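Local coordinates for hypothetical protein (Nostoc punctiforme, PDB 2O62) that is of unknown function but, as a DUF3598-family member of the calycin clan, has beta-sheet domains related to those that often bind small ligands, at residues R49-R54 / D59-F64; S35-E40 / R104-Q109; Q11-W16 / N43-V48. All coordinates share one frame; numbering follows the deposited sequence. Where two conformers were deposited one is given.

Contact 1. Residues R49-R54 / D59-F64; sequences RLTLSR and DVIREF
Leu-50 crosses the Phe-64 ring at a slant, its CB meeting the ring edge at CE2 (3.7 Å) and its CD1 near CE2 and CZ, while its side chain lies beside that of Arg-62, CD2 against CD. With CG anti to the backbone N (chi1 177°), the isobutyl group swings onto these two neighbours; a branched, greasy residue suits a place between a ring and an arginine stem. The guanidinium of Arg-62 in turn has Phe-64 CE1 over one face. Where Leu-52 pairs with Val-60 on this same face, a second aliphatic contact forms.

On the opposite face Arg-49 and Glu-63 run side by side in a salt bridge of two N-H hydrogen bonds: the arginine, bent at chi3 (-70°), grips a single oxygen side-on, NE lying 3.1 Å and NH2 3.0 Å from Glu-63 OE2. Both nitrogens come from the same side of the carboxylate, well out of its plane, although OE2 lies in the guanidinium plane. With an alanine in place of Arg-49, the Glu-63 carboxylate would probably lose both N-H partners on OE2 and be freer to turn. Thr-51 and Ile-61, both beta-branched, pack next along this face.

At the loop end of the hairpin, the hydroxyl of Ser-53 donates to Asp-59 OD1 (2.8 Å), meeting it from above the carboxylate plane. A water that accepts from Arg-54 N lies beside the same oxygen. Four backbone bonds join the strands, two between Leu-50 and Arg-62 and two between Leu-52 and Val-60.

The whole is an antiparallel beta hairpin at one margin of the N-terminal sheet: strand 60-64 is one of the sheet's two outermost strands, and strand 47-54 is bonded on its other side to strand 29-42.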
loop_
_atom_site.group_PDB
_atom_site.type_symbol
_atom_site.label_atom_id
_atom_site.label_comp_id
_atom_site.label_asym_id
_atom_site.label_seq_id
_atom_site.Cartn_x
_atom_site.Cartn_y
_atom_site.Cartn_z
ATOM N N ARG A 49 -3.551 -23.428 0.101
ATOM C CA ARG A 49 -2.191 -23.740 -0.287
ATOM C C ARG A 49 -1.648 -22.665 -1.211
ATOM O O ARG A 49 -2.268 -22.297 -2.214
ATOM C CB ARG A 49 -2.098 -25.068 -0.994
ATOM C CG ARG A 49 -0.691 -25.347 -1.519
ATOM C CD ARG A 49 -0.642 -26.661 -2.227
ATOM N NE ARG A 49 -0.793 -27.703 -1.243
ATOM C CZ ARG A 49 -1.330 -28.900 -1.468
ATOM N NH1 ARG A 49 -1.797 -29.224 -2.669
ATOM N NH2 ARG A 49 -1.417 -29.772 -0.463
ATOM N N LEU A 50 -0.478 -22.154 -0.853
ATOM C CA LEU A 50 0.193 -21.142 -1.641
ATOM C C LEU A 50 1.395 -21.752 -2.338
ATOM O O LEU A 50 2.202 -22.404 -1.689
ATOM C CB LEU A 50 0.638 -20.015 -0.724
ATOM C CG LEU A 50 1.429 -18.855 -1.347
ATOM C CD1 LEU A 50 1.108 -17.584 -0.637
ATOM C CD2 LEU A 50 2.953 -19.089 -1.338
ATOM N N THR A 51 1.492 -21.587 -3.666
ATOM C CA THR A 51 2.641 -22.105 -4.426
ATOM C C THR A 51 3.176 -20.897 -5.176
ATOM O O THR A 51 2.521 -20.434 -6.097
ATOM C CB THR A 51 2.267 -23.231 -5.409
ATOM O OG1 THR A 51 1.626 -24.313 -4.718
ATOM C CG2 THR A 51 3.514 -23.799 -6.072
ATOM N N LEU A 52 4.319 -20.375 -4.722
ATOM C CA LEU A 52 5.018 -19.270 -5.363
ATOM C C LEU A 52 6.227 -19.778 -6.158
ATOM O O LEU A 52 7.199 -20.318 -5.597
ATOM C CB LEU A 52 5.450 -18.224 -4.346
ATOM C CG LEU A 52 6.304 -17.057 -4.867
ATOM C CD1 LEU A 52 5.575 -16.266 -5.907
ATOM C CD2 LEU A 52 6.707 -16.166 -3.734
ATOM N N SER A 53 6.129 -19.644 -7.480
ATOM C CA SER A 53 7.247 -19.933 -8.385
ATOM C C SER A 53 7.815 -18.598 -8.870
ATOM O O SER A 53 7.069 -17.726 -9.303
ATOM C CB SER A 53 6.776 -20.752 -9.583
ATOM O OG SER A 53 6.153 -21.932 -9.159
ATOM N N ARG A 54 9.134 -18.441 -8.773
ATOM C CA ARG A 54 9.831 -17.276 -9.359
ATOM C C ARG A 54 10.991 -17.726 -10.258
ATOM O O ARG A 54 11.654 -18.733 -9.996
ATOM C CB ARG A 54 10.349 -16.327 -8.272
ATOM C CG ARG A 54 9.250 -15.514 -7.587
ATOM C CD ARG A 54 9.681 -14.944 -6.274
ATOM N NE ARG A 54 10.127 -16.021 -5.411
ATOM C CZ ARG A 54 10.592 -15.865 -4.176
ATOM N NH1 ARG A 54 10.638 -14.672 -3.617
ATOM N NH2 ARG A 54 10.991 -16.932 -3.482
ATOM N N ASP A 59 10.663 -23.205 -5.862
ATOM C CA ASP A 59 9.280 -22.951 -5.479
ATOM C C ASP A 59 9.177 -22.766 -3.965
ATOM O O ASP A 59 9.983 -23.305 -3.206
ATOM C CB ASP A 59 8.365 -24.104 -5.879
ATOM C CG ASP A 59 8.096 -24.165 -7.373
ATOM O OD1 ASP A 59 8.397 -23.200 -8.121
ATOM O OD2 ASP A 59 7.569 -25.208 -7.813
ATOM N N VAL A 60 8.206 -21.959 -3.541
ATOM C CA VAL A 60 7.857 -21.809 -2.141
ATOM C C VAL A 60 6.427 -22.319 -1.968
ATOM O O VAL A 60 5.522 -21.885 -2.688
ATOM C CB VAL A 60 7.962 -20.338 -1.720
ATOM C CG1 VAL A 60 7.301 -20.083 -0.357
ATOM C CG2 VAL A 60 9.441 -19.898 -1.729
ATOM N N ILE A 61 6.230 -23.271 -1.057
ATOM C CA ILE A 61 4.899 -23.809 -0.827
ATOM C C ILE A 61 4.563 -23.596 0.615
ATOM O O ILE A 61 5.347 -23.963 1.453
ATOM C CB ILE A 61 4.804 -25.303 -1.136
ATOM C CG1 ILE A 61 5.159 -25.532 -2.625
ATOM C CG2 ILE A 61 3.372 -25.799 -0.801
ATOM C CD1 ILE A 61 5.392 -26.956 -3.025
ATOM N N ARG A 62 3.411 -22.990 0.888
ATOM C CA ARG A 62 2.950 -22.703 2.265
ATOM C C ARG A 62 1.490 -23.098 2.351
ATOM O O ARG A 62 0.769 -23.037 1.352
ATOM C CB ARG A 62 3.043 -21.215 2.609
ATOM C CG ARG A 62 4.441 -20.613 2.597
ATOM C CD ARG A 62 4.370 -19.076 2.604
ATOM N NE ARG A 62 3.886 -18.558 3.886
ATOM C CZ ARG A 62 3.640 -17.270 4.165
ATOM N NH1 ARG A 62 3.818 -16.307 3.248
ATOM N NH2 ARG A 62 3.196 -16.943 5.382
ATOM N N GLU A 63 1.052 -23.486 3.538
ATOM C CA GLU A 63 -0.364 -23.746 3.740
ATOM C C GLU A 63 -0.850 -23.032 4.967
ATOM O O GLU A 63 -0.201 -23.102 6.010
ATOM C CB GLU A 63 -0.621 -25.243 3.874
ATOM C CG GLU A 63 -0.436 -25.974 2.553
ATOM C CD GLU A 63 -0.895 -27.400 2.611
ATOM O OE1 GLU A 63 -1.799 -27.680 3.433
ATOM O OE2 GLU A 63 -0.371 -28.224 1.823
ATOM N N PHE A 64 -2.009 -22.385 4.840
ATOM C CA PHE A 64 -2.629 -21.593 5.904
ATOM C C PHE A 64 -3.942 -22.215 6.301
ATOM O O PHE A 64 -4.685 -22.653 5.430
ATOM C CB PHE A 64 -2.946 -20.195 5.389
ATOM C CG PHE A 64 -1.833 -19.574 4.646
ATOM C CD1 PHE A 64 -0.838 -18.882 5.317
ATOM C CD2 PHE A 64 -1.750 -19.692 3.278
ATOM C CE1 PHE A 64 0.216 -18.287 4.612
ATOM C CE2 PHE A 64 -0.707 -19.111 2.584
ATOM C CZ PHE A 64 0.281 -18.424 3.254
HETATM O O HOH W 1 10.209 -21.213 -8.698
#

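Contact 2. Residues S35-E40 / R104-Q109; sequences SRLCLE and RLRLVQ
Leu-37 points its CD1 methyl at two arginines, Arg-104 and Arg-106, across the buried inner side of the curved antiparallel sheet that forms the calycin-like N-terminal domain. The strands are not neighbours: the axes of these short segments come no closer than 12.6 Å and are inclined at 107°, leaving long side chains to bridge the interval.

Leu-37 crosses Arg-104 at about a right angle, and its CD1 sits at the edge of that guanidinium, near its plane and 3.9 Å from NH2. It meets Arg-106 obliquely. Leu-39 adds a looser approach, its CD1 4.2 Å from Arg-104 NH1. Both arginines are bent at chi3, and CD of Arg-106 lies over one face of the Arg-104 guanidinium.

Leucine suits this place because it packs beside the cations without competing for their N-H groups, which are engaged elsewhere: Arg-104 NH1 hydrogen-bonds Asn-12 OD1, its NE is salt-bridged to Glu-125, Trp-16 makes a cation-pi contact with it, and Arg-106 forms salt bridges with Glu-95 and Glu-125. These carboxylates probably offset the positive charges; the leucine methyls pack against the guanidinium groups from strand 29-42. The nearest approach between the strands is Leu-37 CD1 to Arg-106 NH2, at 3.5 Å.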
loop_
_atom_site.group_PDB
_atom_site.type_symbol
_atom_site.label_atom_id
_atom_site.label_comp_id
_atom_site.label_asym_id
_atom_site.label_seq_id
_atom_site.Cartn_x
_atom_site.Cartn_y
_atom_site.Cartn_z
ATOM N N SER A 35 7.123 -14.099 -11.829
ATOM C CA SER A 35 6.449 -14.872 -10.782
ATOM C C SER A 35 5.087 -15.449 -11.205
ATOM O O SER A 35 4.386 -14.932 -12.097
ATOM C CB SER A 35 6.297 -14.003 -9.540
ATOM O OG SER A 35 5.429 -12.912 -9.777
ATOM N N ARG A 36 4.774 -16.594 -10.581
ATOM C CA ARG A 36 3.457 -17.221 -10.655
ATOM C C ARG A 36 3.134 -17.653 -9.227
ATOM O O ARG A 36 3.916 -18.387 -8.604
ATOM C CB ARG A 36 3.464 -18.441 -11.586
ATOM C CG ARG A 36 2.086 -18.955 -11.976
ATOM C CD ARG A 36 2.135 -19.956 -13.161
ATOM N NE ARG A 36 0.861 -20.664 -13.355
ATOM C CZ ARG A 36 0.030 -20.535 -14.395
ATOM N NH1 ARG A 36 0.296 -19.711 -15.414
ATOM N NH2 ARG A 36 -1.085 -21.254 -14.415
ATOM N N LEU A 37 2.004 -17.164 -8.711
ATOM C CA LEU A 37 1.583 -17.397 -7.331
ATOM C C LEU A 37 0.214 -18.007 -7.416
ATOM O O LEU A 37 -0.748 -17.374 -7.826
ATOM C CB LEU A 37 1.549 -16.100 -6.532
ATOM C CG LEU A 37 1.392 -16.181 -5.002
ATOM C CD1 LEU A 37 1.854 -14.868 -4.421
ATOM C CD2 LEU A 37 0.043 -16.405 -4.572
ATOM N N CYS A 38 0.155 -19.257 -7.034
ATOM C CA CYS A 38 -1.124 -19.959 -7.006
ATOM C C CYS A 38 -1.624 -20.045 -5.576
ATOM O O CYS A 38 -0.943 -20.495 -4.682
ATOM C CB CYS A 38 -1.061 -21.356 -7.618
ATOM S SG CYS A 38 -2.650 -22.255 -7.547
ATOM N N LEU A 39 -2.833 -19.546 -5.380
ATOM C CA LEU A 39 -3.536 -19.673 -4.107
ATOM C C LEU A 39 -4.748 -20.524 -4.397
ATOM O O LEU A 39 -5.660 -20.140 -5.142
ATOM C CB LEU A 39 -4.001 -18.338 -3.533
ATOM C CG LEU A 39 -2.979 -17.373 -2.952
ATOM C CD1 LEU A 39 -3.652 -16.030 -2.614
ATOM C CD2 LEU A 39 -2.357 -17.981 -1.674
ATOM N N GLU A 40 -4.772 -21.689 -3.792
ATOM C CA GLU A 40 -5.863 -22.598 -4.000
ATOM C C GLU A 40 -6.456 -23.032 -2.666
ATOM O O GLU A 40 -5.741 -23.233 -1.697
ATOM C CB GLU A 40 -5.374 -23.801 -4.776
ATOM C CG GLU A 40 -4.409 -24.708 -4.054
ATOM C CD GLU A 40 -3.708 -25.689 -5.006
ATOM O OE1 GLU A 40 -4.429 -26.336 -5.811
ATOM O OE2 GLU A 40 -2.444 -25.798 -4.937
ATOM N N ARG A 104 -3.699 -7.458 -9.012
ATOM C CA ARG A 104 -3.265 -7.021 -7.689
ATOM C C ARG A 104 -2.067 -6.121 -7.880
ATOM O O ARG A 104 -1.283 -6.282 -8.841
ATOM C CB ARG A 104 -2.930 -8.156 -6.737
ATOM C CG ARG A 104 -3.958 -9.236 -6.679
ATOM C CD ARG A 104 -3.845 -10.062 -5.425
ATOM N NE ARG A 104 -2.616 -10.821 -5.367
ATOM C CZ ARG A 104 -2.277 -11.672 -4.408
ATOM N NH1 ARG A 104 -3.094 -11.905 -3.399
ATOM N NH2 ARG A 104 -1.115 -12.311 -4.461
ATOM N N LEU A 105 -1.939 -5.148 -6.990
ATOM C CA LEU A 105 -0.742 -4.327 -6.910
ATOM C C LEU A 105 -0.355 -4.324 -5.471
ATOM O O LEU A 105 -1.136 -3.836 -4.623
ATOM C CB LEU A 105 -0.961 -2.873 -7.336
ATOM C CG LEU A 105 0.356 -2.134 -6.966
ATOM C CD1 LEU A 105 1.321 -2.174 -8.172
ATOM C CD2 LEU A 105 0.276 -0.823 -6.393
ATOM N N ARG A 106 0.827 -4.873 -5.190
ATOM C CA ARG A 106 1.252 -5.065 -3.811
ATOM C C ARG A 106 2.570 -4.341 -3.631
ATOM O O ARG A 106 3.491 -4.527 -4.430
ATOM C CB ARG A 106 1.383 -6.514 -3.454
ATOM C CG ARG A 106 0.191 -7.260 -3.834
ATOM C CD ARG A 106 0.127 -8.661 -3.257
ATOM N NE ARG A 106 0.922 -9.649 -3.969
ATOM C CZ ARG A 106 1.841 -10.440 -3.412
ATOM N NH1 ARG A 106 2.181 -10.326 -2.133
ATOM N NH2 ARG A 106 2.415 -11.394 -4.128
ATOM N N LEU A 107 2.620 -3.466 -2.642
ATOM C CA LEU A 107 3.789 -2.648 -2.422
ATOM C C LEU A 107 4.359 -2.908 -1.034
ATOM O O LEU A 107 3.683 -2.708 -0.036
ATOM C CB LEU A 107 3.456 -1.153 -2.628
ATOM C CG LEU A 107 4.632 -0.159 -2.786
ATOM C CD1 LEU A 107 4.266 0.981 -3.685
ATOM C CD2 LEU A 107 5.019 0.416 -1.461
ATOM N N VAL A 108 5.619 -3.331 -0.990
ATOM C CA VAL A 108 6.375 -3.485 0.223
ATOM C C VAL A 108 7.389 -2.334 0.412
ATOM O O VAL A 108 8.145 -1.976 -0.514
ATOM C CB VAL A 108 7.156 -4.812 0.215
ATOM C CG1 VAL A 108 7.822 -5.045 1.521
ATOM C CG2 VAL A 108 6.241 -5.951 -0.121
ATOM N N GLN A 109 7.359 -1.747 1.603
ATOM C CA GLN A 109 8.352 -0.786 2.050
ATOM C C GLN A 109 9.234 -1.382 3.112
ATOM O O GLN A 109 8.753 -2.107 4.000
ATOM C CB GLN A 109 7.689 0.475 2.634
ATOM C CG GLN A 109 6.761 1.227 1.661
ATOM C CD GLN A 109 6.390 2.623 2.118
ATOM O OE1 GLN A 109 7.221 3.357 2.692
ATOM N NE2 GLN A 109 5.161 3.023 1.814
#

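Contact 3. Residues Q11-W16 / N43-V48; sequences QNLGVW and NNNQTV
The CD1 methyl of Leu-13 lies above the plane of the Asn-45 carboxamide, toward its OD1 rim (4.0 Å from OD1), whereas the other flat group, the indole of Trp-16, is engaged within its own segment. The backbone of Asn-12 lies at the indole edge, and the ring forms a cation-pi interaction with Arg-104. NE1 donates to Asn-12 O over 2.9 Å, nearly in the ring plane, though the donor is tilted from the carbonyl plane. Gly-14, Val-15 and Trp-16 fit the GxW pattern that opens the first strand of many lipocalins and other calycins, and an arginine packed on this tryptophan is consistent with that family signature.

Leu-13 carries the contact with segment 43-48. Chi1 (-65°) puts its CG on the side of that segment, and with chi2 at -176° one methyl, CD1, faces Asn-45 and the other, CD2, meets both methyls of Val-48. No hydrogen bond crosses here; the Leu-13 to Val-48 part is apolar packing, both side chains also touching Leu-39, while the amide of Asn-45 borders it. Val-48 is further covered by Trp-6, Phe-9 and Leu-10 of helix 5-10.

Gly-14 adopts a positive phi of 146°, at which a CB would press on the preceding carbonyl oxygen; glycine avoids that strain. On the other segment, residues 43 to 46 make a type I' beta turn, whose central Asn-44 and Asn-45 have the left-handed backbone angles that asparagine tolerates well. Gln-46 and Thr-47 follow as a classic beta bulge opposite Leu-42. Asn-45 is also fastened through its backbone oxygen, which accepts from Trp-6 NE1.

The turn itself is closed by Gln-46 N donating to Asn-43 O at 3.1 Å, while across the segments Leu-13 CD2 stops 4.1 Å from Val-48 CG2.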
loop_
_atom_site.group_PDB
_atom_site.type_symbol
_atom_site.label_atom_id
_atom_site.label_comp_id
_atom_site.label_asym_id
_atom_site.label_seq_id
_atom_site.Cartn_x
_atom_site.Cartn_y
_atom_site.Cartn_z
ATOM N N GLN A 11 -11.036 -14.204 -1.182
ATOM C CA GLN A 11 -11.181 -13.382 -2.380
ATOM C C GLN A 11 -9.939 -13.373 -3.260
ATOM O O GLN A 11 -10.018 -12.981 -4.438
ATOM C CB GLN A 11 -11.566 -11.934 -2.030
ATOM C CG GLN A 11 -12.955 -11.794 -1.399
ATOM C CD GLN A 11 -14.026 -12.360 -2.319
ATOM O OE1 GLN A 11 -14.607 -13.392 -2.046
ATOM N NE2 GLN A 11 -14.211 -11.732 -3.453
ATOM N N ASN A 12 -8.787 -13.712 -2.691
ATOM C CA ASN A 12 -7.531 -13.773 -3.424
ATOM C C ASN A 12 -7.293 -15.128 -4.152
ATOM O O ASN A 12 -6.253 -15.316 -4.803
ATOM C CB ASN A 12 -6.352 -13.526 -2.470
ATOM C CG ASN A 12 -6.273 -12.087 -1.993
ATOM O OD1 ASN A 12 -5.731 -11.294 -2.679
ATOM N ND2 ASN A 12 -6.851 -11.761 -0.826
ATOM N N LEU A 13 -8.184 -16.112 -4.009
ATOM C CA LEU A 13 -7.884 -17.387 -4.634
ATOM C C LEU A 13 -7.737 -17.185 -6.166
ATOM O O LEU A 13 -8.510 -16.439 -6.784
ATOM C CB LEU A 13 -8.948 -18.410 -4.366
ATOM C CG LEU A 13 -9.101 -18.807 -2.932
ATOM C CD1 LEU A 13 -10.133 -19.903 -2.844
ATOM C CD2 LEU A 13 -7.772 -19.294 -2.384
ATOM N N GLY A 14 -6.780 -17.891 -6.755
ATOM C CA GLY A 14 -6.549 -17.836 -8.202
ATOM C C GLY A 14 -5.075 -17.988 -8.514
ATOM O O GLY A 14 -4.272 -18.329 -7.642
ATOM N N VAL A 15 -4.714 -17.721 -9.763
ATOM C CA VAL A 15 -3.337 -17.843 -10.201
ATOM C C VAL A 15 -2.892 -16.442 -10.619
ATOM O O VAL A 15 -3.433 -15.890 -11.557
ATOM C CB VAL A 15 -3.185 -18.823 -11.360
ATOM C CG1 VAL A 15 -1.754 -18.913 -11.808
ATOM C CG2 VAL A 15 -3.698 -20.192 -10.968
ATOM N N TRP A 16 -1.972 -15.872 -9.852
ATOM C CA TRP A 16 -1.531 -14.510 -10.028
ATOM C C TRP A 16 -0.153 -14.577 -10.666
ATOM O O TRP A 16 0.815 -15.061 -10.062
ATOM C CB TRP A 16 -1.492 -13.767 -8.693
ATOM C CG TRP A 16 -2.807 -13.625 -8.058
ATOM C CD1 TRP A 16 -3.304 -14.367 -7.015
ATOM C CD2 TRP A 16 -3.837 -12.734 -8.439
ATOM N NE1 TRP A 16 -4.570 -13.939 -6.692
ATOM C CE2 TRP A 16 -4.935 -12.948 -7.553
ATOM C CE3 TRP A 16 -3.930 -11.726 -9.407
ATOM C CZ2 TRP A 16 -6.113 -12.217 -7.631
ATOM C CZ3 TRP A 16 -5.108 -11.000 -9.492
ATOM C CH2 TRP A 16 -6.185 -11.239 -8.600
ATOM N N ASN A 43 -10.086 -28.657 1.059
ATOM C CA ASN A 43 -10.972 -29.098 2.124
ATOM C C ASN A 43 -12.054 -28.085 2.448
ATOM O O ASN A 43 -12.111 -27.549 3.540
ATOM C CB ASN A 43 -10.168 -29.496 3.383
ATOM C CG ASN A 43 -9.208 -30.652 3.105
ATOM O OD1 ASN A 43 -7.991 -30.489 3.218
ATOM N ND2 ASN A 43 -9.746 -31.795 2.668
ATOM N N ASN A 44 -12.955 -27.904 1.488
ATOM C CA ASN A 44 -14.011 -26.882 1.539
ATOM C C ASN A 44 -13.500 -25.526 2.001
ATOM O O ASN A 44 -14.108 -24.891 2.888
ATOM C CB ASN A 44 -15.200 -27.312 2.386
ATOM C CG ASN A 44 -16.386 -26.357 2.231
ATOM O OD1 ASN A 44 -16.509 -25.663 1.218
ATOM N ND2 ASN A 44 -17.187 -26.248 3.251
ATOM N N ASN A 45 -12.387 -25.118 1.398
ATOM C CA ASN A 45 -11.685 -23.849 1.657
ATOM C C ASN A 45 -11.305 -23.619 3.103
ATOM O O ASN A 45 -11.208 -22.493 3.555
ATOM C CB ASN A 45 -12.448 -22.625 1.131
ATOM C CG ASN A 45 -12.564 -22.601 -0.378
ATOM O OD1 ASN A 45 -11.715 -23.128 -1.098
ATOM N ND2 ASN A 45 -13.628 -21.969 -0.863
ATOM N N GLN A 46 -11.070 -24.690 3.821
ATOM C CA GLN A 46 -10.628 -24.596 5.196
ATOM C C GLN A 46 -9.096 -24.505 5.275
ATOM O O GLN A 46 -8.560 -24.183 6.323
ATOM C CB GLN A 46 -11.104 -25.817 5.955
ATOM C CG GLN A 46 -12.652 -25.932 6.095
ATOM C CD GLN A 46 -13.085 -27.173 6.904
ATOM O OE1 GLN A 46 -13.265 -28.281 6.363
ATOM N NE2 GLN A 46 -13.265 -26.979 8.208
ATOM N N THR A 47 -8.408 -24.873 4.198
ATOM C CA THR A 47 -6.948 -24.756 4.081
ATOM C C THR A 47 -6.707 -23.988 2.798
ATOM O O THR A 47 -7.415 -24.236 1.821
ATOM C CB THR A 47 -6.290 -26.131 3.867
ATOM O OG1 THR A 47 -6.467 -26.975 5.014
ATOM C CG2 THR A 47 -4.779 -25.980 3.585
ATOM N N VAL A 48 -5.758 -23.042 2.779
ATOM C CA VAL A 48 -5.291 -22.453 1.524
ATOM C C VAL A 48 -3.826 -22.833 1.265
ATOM O O VAL A 48 -2.965 -22.622 2.136
ATOM C CB VAL A 48 -5.421 -20.926 1.505
ATOM C CG1 VAL A 48 -4.752 -20.381 0.283
ATOM C CG2 VAL A 48 -6.895 -20.493 1.476
#

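All three contacts belong to the N-terminal sheet, and their centres lie 11 to 14 Å apart on one side of the chain's centre. Strands 14-23, 29-42, 47-54 and 60-64 are consecutive in both chain and sheet. Contact 3 closes before contact 1 opens, and both use strand 47-54; contact 1 is nested inside the long loop closed by contact 2, whereas contacts 2 and 3 alternate along the chain. Strand 29-42 ties them together: its residue Leu-37 pairs with Trp-16, and Cys-38 with Thr-51. Together they run from the edge hairpin, past the turn and helix 5-10, to the buried arginines on strand 103-111, joining margin to interior.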